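Long-range contacts in 70 kDa protein (Xanthomonas sp., PDB 4B2N), which is a dihaem c-type cytochrome that works as a processive rubber oxygenase, a dioxygenase acting on latex: residues G125-Q136 with A544-G552; S197-A205 with Y555-Q563. One frame throughout, in Å; residues are numbered along the deposited sequence.

Interaction 1 of 2, residues G125-Q136 with A544-G552; sequences GYLIRPPDFEEQ and AGIGGKNAG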
loop_
_atom_site.group_PDB
_atom_site.type_symbol
_atom_site.label_atom_id
_atom_site.label_comp_id
_atom_site.label_asym_id
_atom_site.label_seq_id
_atom_site.Cartn_x
_atom_site.Cartn_y
_atom_site.Cartn_z
ATOM N N GLY A 125 12.105 -26.734 -7.585
ATOM C CA GLY A 125 12.496 -27.838 -8.486
ATOM C C GLY A 125 14.012 -28.065 -8.566
ATOM O O GLY A 125 14.447 -28.821 -9.432
ATOM N N TYR A 126 14.806 -27.521 -7.627
ATOM C CA TYR A 126 16.254 -27.748 -7.623
ATOM C C TYR A 126 16.453 -28.942 -6.675
ATOM O O TYR A 126 15.603 -29.184 -5.788
ATOM C CB TYR A 126 17.032 -26.544 -7.094
ATOM C CG TYR A 126 17.005 -25.322 -8.008
ATOM C CD1 TYR A 126 16.526 -25.392 -9.354
ATOM C CD2 TYR A 126 17.498 -24.146 -7.568
ATOM C CE1 TYR A 126 16.530 -24.239 -10.213
ATOM C CE2 TYR A 126 17.510 -23.000 -8.372
ATOM C CZ TYR A 126 17.057 -23.071 -9.689
ATOM O OH TYR A 126 17.084 -21.930 -10.451
ATOM N N LEU A 127 17.557 -29.652 -6.842
ATOM C CA LEU A 127 17.765 -30.790 -5.958
ATOM C C LEU A 127 18.727 -30.442 -4.828
ATOM O O LEU A 127 18.603 -31.012 -3.758
ATOM C CB LEU A 127 18.331 -31.993 -6.714
ATOM C CG LEU A 127 17.384 -32.577 -7.765
ATOM C CD1 LEU A 127 18.134 -33.556 -8.685
ATOM C CD2 LEU A 127 16.226 -33.313 -7.099
ATOM N N ILE A 128 19.721 -29.580 -5.091
ATOM C CA ILE A 128 20.667 -29.164 -4.053
ATOM C C ILE A 128 20.838 -27.636 -4.032
ATOM O O ILE A 128 20.462 -26.916 -4.985
ATOM C CB ILE A 128 22.041 -29.846 -4.227
ATOM C CG1 ILE A 128 22.633 -29.393 -5.556
ATOM C CG2 ILE A 128 21.955 -31.379 -3.996
ATOM C CD1 ILE A 128 24.132 -29.620 -5.636
ATOM N N ARG A 129 21.351 -27.117 -2.937
ATOM C CA ARG A 129 21.323 -25.632 -2.712
ATOM C C ARG A 129 22.265 -24.994 -3.707
ATOM O O ARG A 129 23.454 -25.336 -3.755
ATOM C CB ARG A 129 21.825 -25.304 -1.294
ATOM C CG ARG A 129 22.072 -23.804 -1.000
ATOM C CD ARG A 129 22.663 -23.565 0.406
ATOM N NE ARG A 129 21.893 -24.479 1.219
ATOM C CZ ARG A 129 20.694 -24.223 1.688
ATOM N NH1 ARG A 129 20.136 -22.992 1.584
ATOM N NH2 ARG A 129 20.077 -25.222 2.282
ATOM N N PRO A 130 21.756 -24.057 -4.522
ATOM C CA PRO A 130 22.683 -23.414 -5.400
ATOM C C PRO A 130 23.478 -22.312 -4.625
ATOM O O PRO A 130 23.033 -21.876 -3.575
ATOM C CB PRO A 130 21.783 -22.837 -6.466
ATOM C CG PRO A 130 20.523 -22.459 -5.687
ATOM C CD PRO A 130 20.358 -23.628 -4.723
ATOM N N PRO A 131 24.685 -21.955 -5.086
ATOM C CA PRO A 131 25.486 -21.066 -4.224
ATOM C C PRO A 131 24.992 -19.654 -4.335
ATOM O O PRO A 131 25.372 -18.810 -3.509
ATOM C CB PRO A 131 26.897 -21.193 -4.777
ATOM C CG PRO A 131 26.733 -21.677 -6.191
ATOM C CD PRO A 131 25.529 -22.602 -6.114
ATOM N N ASP A 132 24.160 -19.398 -5.353
ATOM C CA ASP A 132 23.474 -18.078 -5.427
ATOM C C ASP A 132 22.046 -18.071 -4.818
ATOM O O ASP A 132 21.219 -17.199 -5.132
ATOM C CB ASP A 132 23.451 -17.561 -6.856
ATOM C CG ASP A 132 22.704 -18.508 -7.812
ATOM O OD1 ASP A 132 22.320 -19.600 -7.389
ATOM O OD2 ASP A 132 22.491 -18.098 -8.960
ATOM N N PHE A 133 21.766 -19.032 -3.915
ATOM C CA PHE A 133 20.449 -19.208 -3.333
ATOM C C PHE A 133 19.877 -17.849 -2.836
ATOM O O PHE A 133 18.771 -17.471 -3.123
ATOM C CB PHE A 133 20.554 -20.166 -2.146
ATOM C CG PHE A 133 19.270 -20.303 -1.356
ATOM C CD1 PHE A 133 18.164 -20.953 -1.906
ATOM C CD2 PHE A 133 19.156 -19.752 -0.038
ATOM C CE1 PHE A 133 16.982 -21.073 -1.155
ATOM C CE2 PHE A 133 17.969 -19.873 0.714
ATOM C CZ PHE A 133 16.866 -20.522 0.126
ATOM N N GLU A 134 20.662 -17.109 -2.080
ATOM C CA GLU A 134 20.122 -15.934 -1.433
ATOM C C GLU A 134 19.699 -14.902 -2.508
ATOM O O GLU A 134 18.607 -14.323 -2.476
ATOM C CB GLU A 134 21.220 -15.449 -0.435
ATOM C CG GLU A 134 20.698 -14.542 0.647
ATOM C CD GLU A 134 21.826 -14.051 1.545
ATOM O OE1 GLU A 134 22.615 -14.887 2.090
ATOM O OE2 GLU A 134 21.865 -12.815 1.681
ATOM N N GLU A 135 20.480 -14.772 -3.569
ATOM C CA GLU A 135 20.068 -13.936 -4.681
ATOM C C GLU A 135 18.842 -14.459 -5.429
ATOM O O GLU A 135 18.002 -13.678 -5.860
ATOM C CB GLU A 135 21.223 -13.757 -5.663
ATOM C CG GLU A 135 20.821 -12.939 -6.900
ATOM C CD GLU A 135 22.039 -12.586 -7.769
ATOM O OE1 GLU A 135 22.661 -13.475 -8.382
ATOM O OE2 GLU A 135 22.421 -11.421 -7.765
ATOM N N GLN A 136 18.787 -15.769 -5.693
ATOM C CA GLN A 136 17.626 -16.350 -6.342
ATOM C C GLN A 136 16.317 -16.126 -5.574
ATOM O O GLN A 136 15.257 -15.943 -6.195
ATOM C CB GLN A 136 17.842 -17.874 -6.597
ATOM C CG GLN A 136 18.881 -18.056 -7.724
ATOM C CD GLN A 136 18.818 -19.448 -8.336
ATOM O OE1 GLN A 136 19.813 -20.210 -8.356
ATOM N NE2 GLN A 136 17.670 -19.760 -8.884
ATOM N N ALA A 544 18.742 -15.747 -15.270
ATOM C CA ALA A 544 18.291 -16.807 -14.417
ATOM C C ALA A 544 19.462 -17.145 -13.478
ATOM O O ALA A 544 20.624 -16.774 -13.721
ATOM C CB ALA A 544 17.900 -18.030 -15.282
ATOM N N GLY A 545 19.195 -17.809 -12.365
ATOM C CA GLY A 545 20.285 -18.180 -11.483
ATOM C C GLY A 545 20.774 -19.602 -11.830
ATOM O O GLY A 545 20.362 -20.191 -12.822
ATOM N N ILE A 546 21.698 -20.120 -11.024
ATOM C CA ILE A 546 22.197 -21.531 -11.139
ATOM C C ILE A 546 21.079 -22.510 -10.958
ATOM O O ILE A 546 20.379 -22.531 -9.915
ATOM C CB ILE A 546 23.275 -21.813 -10.127
ATOM C CG1 ILE A 546 24.494 -20.952 -10.507
ATOM C CG2 ILE A 546 23.662 -23.302 -10.133
ATOM C CD1 ILE A 546 25.495 -20.893 -9.388
ATOM N N GLY A 547 20.917 -23.374 -11.949
ATOM C CA GLY A 547 19.692 -24.190 -12.046
ATOM C C GLY A 547 18.817 -23.746 -13.231
ATOM O O GLY A 547 17.871 -24.472 -13.650
ATOM N N GLY A 548 19.078 -22.554 -13.750
ATOM C CA GLY A 548 18.361 -22.155 -14.955
ATOM C C GLY A 548 16.999 -21.525 -14.762
ATOM O O GLY A 548 16.300 -21.282 -15.740
ATOM N N LYS A 549 16.595 -21.292 -13.504
ATOM C CA LYS A 549 15.349 -20.608 -13.240
ATOM C C LYS A 549 15.585 -19.335 -12.414
ATOM O O LYS A 549 16.718 -18.988 -12.111
ATOM C CB LYS A 549 14.362 -21.531 -12.502
ATOM C CG LYS A 549 14.212 -22.918 -13.152
ATOM C CD LYS A 549 13.134 -23.718 -12.433
ATOM C CE LYS A 549 13.135 -25.188 -12.890
ATOM N NZ LYS A 549 12.093 -25.910 -12.107
ATOM N N ASN A 550 14.500 -18.654 -12.079
ATOM C CA ASN A 550 14.525 -17.422 -11.236
ATOM C C ASN A 550 15.183 -16.212 -11.840
ATOM O O ASN A 550 15.889 -15.465 -11.156
ATOM C CB ASN A 550 15.113 -17.739 -9.869
ATOM C CG ASN A 550 14.282 -18.836 -9.168
ATOM O OD1 ASN A 550 13.090 -18.862 -9.342
ATOM N ND2 ASN A 550 14.900 -19.696 -8.429
ATOM N N ALA A 551 14.926 -15.933 -13.108
ATOM C CA ALA A 551 15.176 -14.588 -13.543
ATOM C C ALA A 551 14.230 -13.644 -12.790
ATOM O O ALA A 551 13.116 -14.014 -12.496
ATOM C CB ALA A 551 14.849 -14.486 -15.037
ATOM N N GLY A 552 14.649 -12.421 -12.534
ATOM C CA GLY A 552 13.885 -11.535 -11.713
ATOM C C GLY A 552 13.729 -10.276 -12.533
ATOM O O GLY A 552 14.166 -10.195 -13.736
#

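Interaction 2 of 2, residues S197-A205 with Y555-Q563; sequences SRLGTASEA and YSFASYDWQ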
loop_
_atom_site.group_PDB
_atom_site.type_symbol
_atom_site.label_atom_id
_atom_site.label_comp_id
_atom_site.label_asym_id
_atom_site.label_seq_id
_atom_site.Cartn_x
_atom_site.Cartn_y
_atom_site.Cartn_z
ATOM N N SER A 197 11.317 -1.036 -1.808
ATOM C CA SER A 197 12.096 -1.643 -2.903
ATOM C C SER A 197 13.341 -0.831 -3.101
ATOM O O SER A 197 13.462 0.206 -2.494
ATOM C CB SER A 197 11.294 -1.624 -4.208
ATOM O OG SER A 197 10.794 -0.293 -4.433
ATOM N N ARG A 198 14.258 -1.317 -3.949
ATOM C CA ARG A 198 15.476 -0.572 -4.276
ATOM C C ARG A 198 15.224 -0.093 -5.665
ATOM O O ARG A 198 14.765 -0.897 -6.478
ATOM C CB ARG A 198 16.658 -1.544 -4.282
ATOM C CG ARG A 198 17.116 -1.927 -2.891
ATOM C CD ARG A 198 18.413 -2.746 -3.007
ATOM N NE ARG A 198 18.909 -3.112 -1.672
ATOM C CZ ARG A 198 19.751 -2.354 -0.967
ATOM N NH1 ARG A 198 20.132 -1.155 -1.455
ATOM N NH2 ARG A 198 20.114 -2.719 0.239
ATOM N N LEU A 199 15.537 1.168 -5.947
ATOM C CA LEU A 199 15.702 1.615 -7.308
ATOM C C LEU A 199 17.185 1.969 -7.501
ATOM O O LEU A 199 17.652 2.982 -6.933
ATOM C CB LEU A 199 14.822 2.842 -7.569
ATOM C CG LEU A 199 14.991 3.417 -8.967
ATOM C CD1 LEU A 199 14.749 2.278 -9.990
ATOM C CD2 LEU A 199 14.007 4.564 -9.189
ATOM N N GLY A 200 17.860 1.193 -8.399
ATOM C CA GLY A 200 19.326 1.130 -8.497
ATOM C C GLY A 200 19.860 0.010 -7.624
ATOM O O GLY A 200 19.295 -0.268 -6.578
ATOM N N THR A 201 20.908 -0.643 -8.080
ATOM C CA THR A 201 21.614 -1.583 -7.274
ATOM C C THR A 201 22.121 -0.833 -6.022
ATOM O O THR A 201 22.148 0.432 -5.934
ATOM C CB THR A 201 22.846 -2.187 -8.038
ATOM O OG1 THR A 201 23.763 -1.119 -8.356
ATOM C CG2 THR A 201 22.414 -2.807 -9.306
ATOM N N ALA A 202 22.496 -1.623 -5.042
ATOM C CA ALA A 202 23.069 -1.076 -3.847
ATOM C C ALA A 202 24.325 -0.253 -4.160
ATOM O O ALA A 202 24.594 0.670 -3.456
ATOM C CB ALA A 202 23.355 -2.219 -2.859
ATOM N N SER A 203 25.099 -0.600 -5.181
ATOM C CA SER A 203 26.220 0.261 -5.673
ATOM C C SER A 203 25.726 1.589 -6.243
ATOM O O SER A 203 26.453 2.605 -6.214
ATOM C CB SER A 203 26.950 -0.412 -6.831
ATOM O OG SER A 203 27.552 -1.572 -6.381
ATOM N N GLU A 204 24.531 1.623 -6.811
ATOM C CA GLU A 204 24.115 2.857 -7.419
ATOM C C GLU A 204 23.296 3.771 -6.531
ATOM O O GLU A 204 23.173 4.992 -6.832
ATOM C CB GLU A 204 23.280 2.572 -8.662
ATOM C CG GLU A 204 23.868 1.471 -9.530
ATOM C CD GLU A 204 22.964 1.288 -10.708
ATOM O OE1 GLU A 204 21.815 0.848 -10.478
ATOM O OE2 GLU A 204 23.422 1.601 -11.821
ATOM N N ALA A 205 22.671 3.235 -5.485
ATOM C CA ALA A 205 21.778 4.043 -4.660
ATOM C C ALA A 205 21.651 3.444 -3.279
ATOM O O ALA A 205 21.629 2.210 -3.086
ATOM C CB ALA A 205 20.362 4.187 -5.307
ATOM N N TYR A 555 16.497 -4.229 -11.282
ATOM C CA TYR A 555 16.146 -2.882 -10.674
ATOM C C TYR A 555 17.301 -1.895 -10.726
ATOM O O TYR A 555 17.347 -0.917 -9.972
ATOM C CB TYR A 555 15.670 -3.060 -9.217
ATOM C CG TYR A 555 16.665 -3.800 -8.328
ATOM C CD1 TYR A 555 16.693 -5.191 -8.299
ATOM C CD2 TYR A 555 17.541 -3.109 -7.480
ATOM C CE1 TYR A 555 17.567 -5.876 -7.447
ATOM C CE2 TYR A 555 18.445 -3.793 -6.642
ATOM C CZ TYR A 555 18.472 -5.152 -6.669
ATOM O OH TYR A 555 19.339 -5.838 -5.847
ATOM N N SER A 556 18.265 -2.131 -11.619
ATOM C CA SER A 556 19.414 -1.247 -11.772
ATOM C C SER A 556 19.013 0.024 -12.546
ATOM O O SER A 556 17.933 0.058 -13.240
ATOM C CB SER A 556 20.560 -2.016 -12.469
ATOM O OG SER A 556 20.372 -1.970 -13.884
ATOM N N PHE A 557 19.821 1.085 -12.432
ATOM C CA PHE A 557 19.477 2.356 -13.128
ATOM C C PHE A 557 19.279 2.156 -14.620
ATOM O O PHE A 557 18.442 2.835 -15.225
ATOM C CB PHE A 557 20.486 3.457 -12.882
ATOM C CG PHE A 557 20.352 4.181 -11.537
ATOM C CD1 PHE A 557 19.321 3.920 -10.625
ATOM C CD2 PHE A 557 21.315 5.132 -11.179
ATOM C CE1 PHE A 557 19.281 4.622 -9.399
ATOM C CE2 PHE A 557 21.255 5.811 -9.993
ATOM C CZ PHE A 557 20.211 5.584 -9.113
ATOM N N ALA A 558 19.943 1.146 -15.197
ATOM C CA ALA A 558 19.883 0.895 -16.674
ATOM C C ALA A 558 18.498 0.425 -17.138
ATOM O O ALA A 558 18.154 0.597 -18.307
ATOM C CB ALA A 558 20.935 -0.109 -17.120
ATOM N N SER A 559 17.705 -0.098 -16.213
ATOM C CA SER A 559 16.353 -0.551 -16.479
ATOM C C SER A 559 15.343 0.530 -16.330
ATOM O O SER A 559 14.222 0.337 -16.736
ATOM C CB SER A 559 15.950 -1.692 -15.580
ATOM O OG SER A 559 16.804 -2.803 -15.898
ATOM N N TYR A 560 15.759 1.650 -15.740
ATOM C CA TYR A 560 14.869 2.784 -15.539
ATOM C C TYR A 560 15.023 3.736 -16.703
ATOM O O TYR A 560 16.091 3.734 -17.342
ATOM C CB TYR A 560 15.114 3.429 -14.164
ATOM C CG TYR A 560 13.827 4.018 -13.552
ATOM C CD1 TYR A 560 12.839 3.189 -13.067
ATOM C CD2 TYR A 560 13.616 5.364 -13.512
ATOM C CE1 TYR A 560 11.693 3.660 -12.494
ATOM C CE2 TYR A 560 12.456 5.873 -12.911
ATOM C CZ TYR A 560 11.495 5.028 -12.444
ATOM O OH TYR A 560 10.385 5.513 -11.876
ATOM N N ASP A 561 13.927 4.422 -17.034
ATOM C CA ASP A 561 13.831 5.388 -18.157
ATOM C C ASP A 561 13.911 6.775 -17.554
ATOM O O ASP A 561 12.932 7.248 -16.957
ATOM C CB ASP A 561 12.500 5.210 -18.892
ATOM C CG ASP A 561 12.391 6.102 -20.152
ATOM O OD1 ASP A 561 13.115 7.108 -20.194
ATOM O OD2 ASP A 561 11.579 5.768 -21.049
ATOM N N TRP A 562 15.065 7.452 -17.726
ATOM C CA TRP A 562 15.269 8.742 -17.126
ATOM C C TRP A 562 14.664 9.839 -17.980
ATOM O O TRP A 562 14.720 10.998 -17.597
ATOM C CB TRP A 562 16.751 8.992 -16.775
ATOM C CG TRP A 562 17.176 7.905 -15.876
ATOM C CD1 TRP A 562 17.777 6.699 -16.225
ATOM C CD2 TRP A 562 16.876 7.810 -14.450
ATOM N NE1 TRP A 562 17.948 5.919 -15.104
ATOM C CE2 TRP A 562 17.417 6.534 -14.001
ATOM C CE3 TRP A 562 16.281 8.667 -13.524
ATOM C CZ2 TRP A 562 17.299 6.113 -12.663
ATOM C CZ3 TRP A 562 16.216 8.271 -12.185
ATOM C CH2 TRP A 562 16.718 7.019 -11.765
ATOM N N GLN A 563 14.073 9.513 -19.121
ATOM C CA GLN A 563 13.442 10.581 -19.897
ATOM C C GLN A 563 11.950 10.638 -19.714
ATOM O O GLN A 563 11.384 11.682 -19.417
ATOM C CB GLN A 563 13.706 10.467 -21.379
ATOM C CG GLN A 563 15.184 10.569 -21.736
ATOM C CD GLN A 563 15.455 9.902 -23.081
ATOM O OE1 GLN A 563 14.545 9.778 -23.925
ATOM N NE2 GLN A 563 16.687 9.437 -23.281
HETATM O O HOH W 1 21.633 -4.477 -5.082
HETATM O O HOH W 2 22.551 0.209 -14.181
#

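Interaction 1 of 2, residues G125-Q136 with A544-G552
A type II beta turn from Gly545 to Gly548, closed by its own backbone bond from Gly548 N to Gly545 O, meets the approach to helix 133-141 here; Tyr126 and Ile546 bury the largest areas, and Asp132 adds a bond to the backbone of the turn. It illustrates how a glycine-rich loop can be fixed by side chains that bind its backbone. Asp132, at the N-cap position of the helix, spends its carboxylate on the turn: OD2 accepts from Ile546 N at 3.0 Å in a nearly straight bond (167°), met on the syn side and a little out of the carboxylate plane. Its chi1 of 60° sets CG between the backbone N and the carbonyl carbon, with the carboxylate turned to Ile546. Tyr126 comes from the other end of the segment. Its ring carbon CE1 lies 3.7 Å from Gly547 CA, and CE2 approaches Ile546 O to 3.3 Å. Beyond the ring, the hydroxyl OH accepts from Lys549 N at 3.2 Å in a more bent bond (141°). The aliphatic part of Lys549 runs extended past CE1 of the same ring, while its ammonium group goes on to Asp620 and the carbonyl of Trp124. Ile546 supplies the apolar side of the contact: its CD1 touches Pro131 CG at 3.5 Å, the two side chains crossing at about a right angle, and its CB stands 4.1 Å from Pro130 CB. Next to them the amide of Gln136 is packed among Tyr126, the turn and Asn550, whose OD1 is taken by Arg140. Two backbone N-H groups of the loop are thus satisfied by side chains of the other segment, so the join depends on directional polar bonds as well as on the proline-isoleucine packing.

Interaction 2 of 2, residues S197-A205 with Y555-Q563
Glu204 reaches across to the 555-563 segment from its CB to its carboxylate. The CB lies over one face of the Phe557 ring, a CH-pi contact 4.1 Å from the centroid; the opposite face meets Trp562. With CG anti to the carbonyl carbon (chi1 -44°) and the chain extended beyond it, Glu204 runs antiparallel to the Phe557 side chain, bringing CD to 3.6 Å from Phe557 N. At the tip, OE1 accepts twice: its syn lone pair takes Phe557 N at 2.8 Å, and its anti side takes Thr201 N at 3.0 Å from its own loop. The other oxygen, OE2, receives a bond from a water that also donates to Ser556 OG, itself hydrogen-bonded to Asp554, and accepts from Ala558 N. One carboxylate therefore ties its own turn to the start of the 3-10 segment 557-559.

Beside it, Gly200 N donates to Tyr555 O at 2.7 Å. One residue earlier, Leu199 sets CD2 over the centre of the Tyr560 ring, 4.0 Å from its centroid, while its CD1 touches Tyr560 CD1 at 3.7 Å.

The loop following helix 192-195 thus lies against the 3-10 segment and strand 560-561. Strand 566-567, the antiparallel partner, adds Trp567 against both Leu199 and Tyr560, and the Tyr560 side chain is about 10 Å from a bound heme c.

From the N terminus, the chain first passes residues 125-136, leading into helix 133-141, and then residues 197-205, in the loop after helix 192-195. Long after both, it comes back through 544-552, closing interaction 1 over 407 intervening residues, and at once through 555-563, closing interaction 2 over 349. The segments alternate, so the two closures cross rather than nest. Their later halves are near neighbours in the loop between strands 536-538 and 560-561 and its continuation, yet the contact centres stand 23 Å apart. Two successive parts of one late region are thereby attached to two early regions, one by the loop leading into helix 133-141 and its first turn, the other by the loop after helix 192-195.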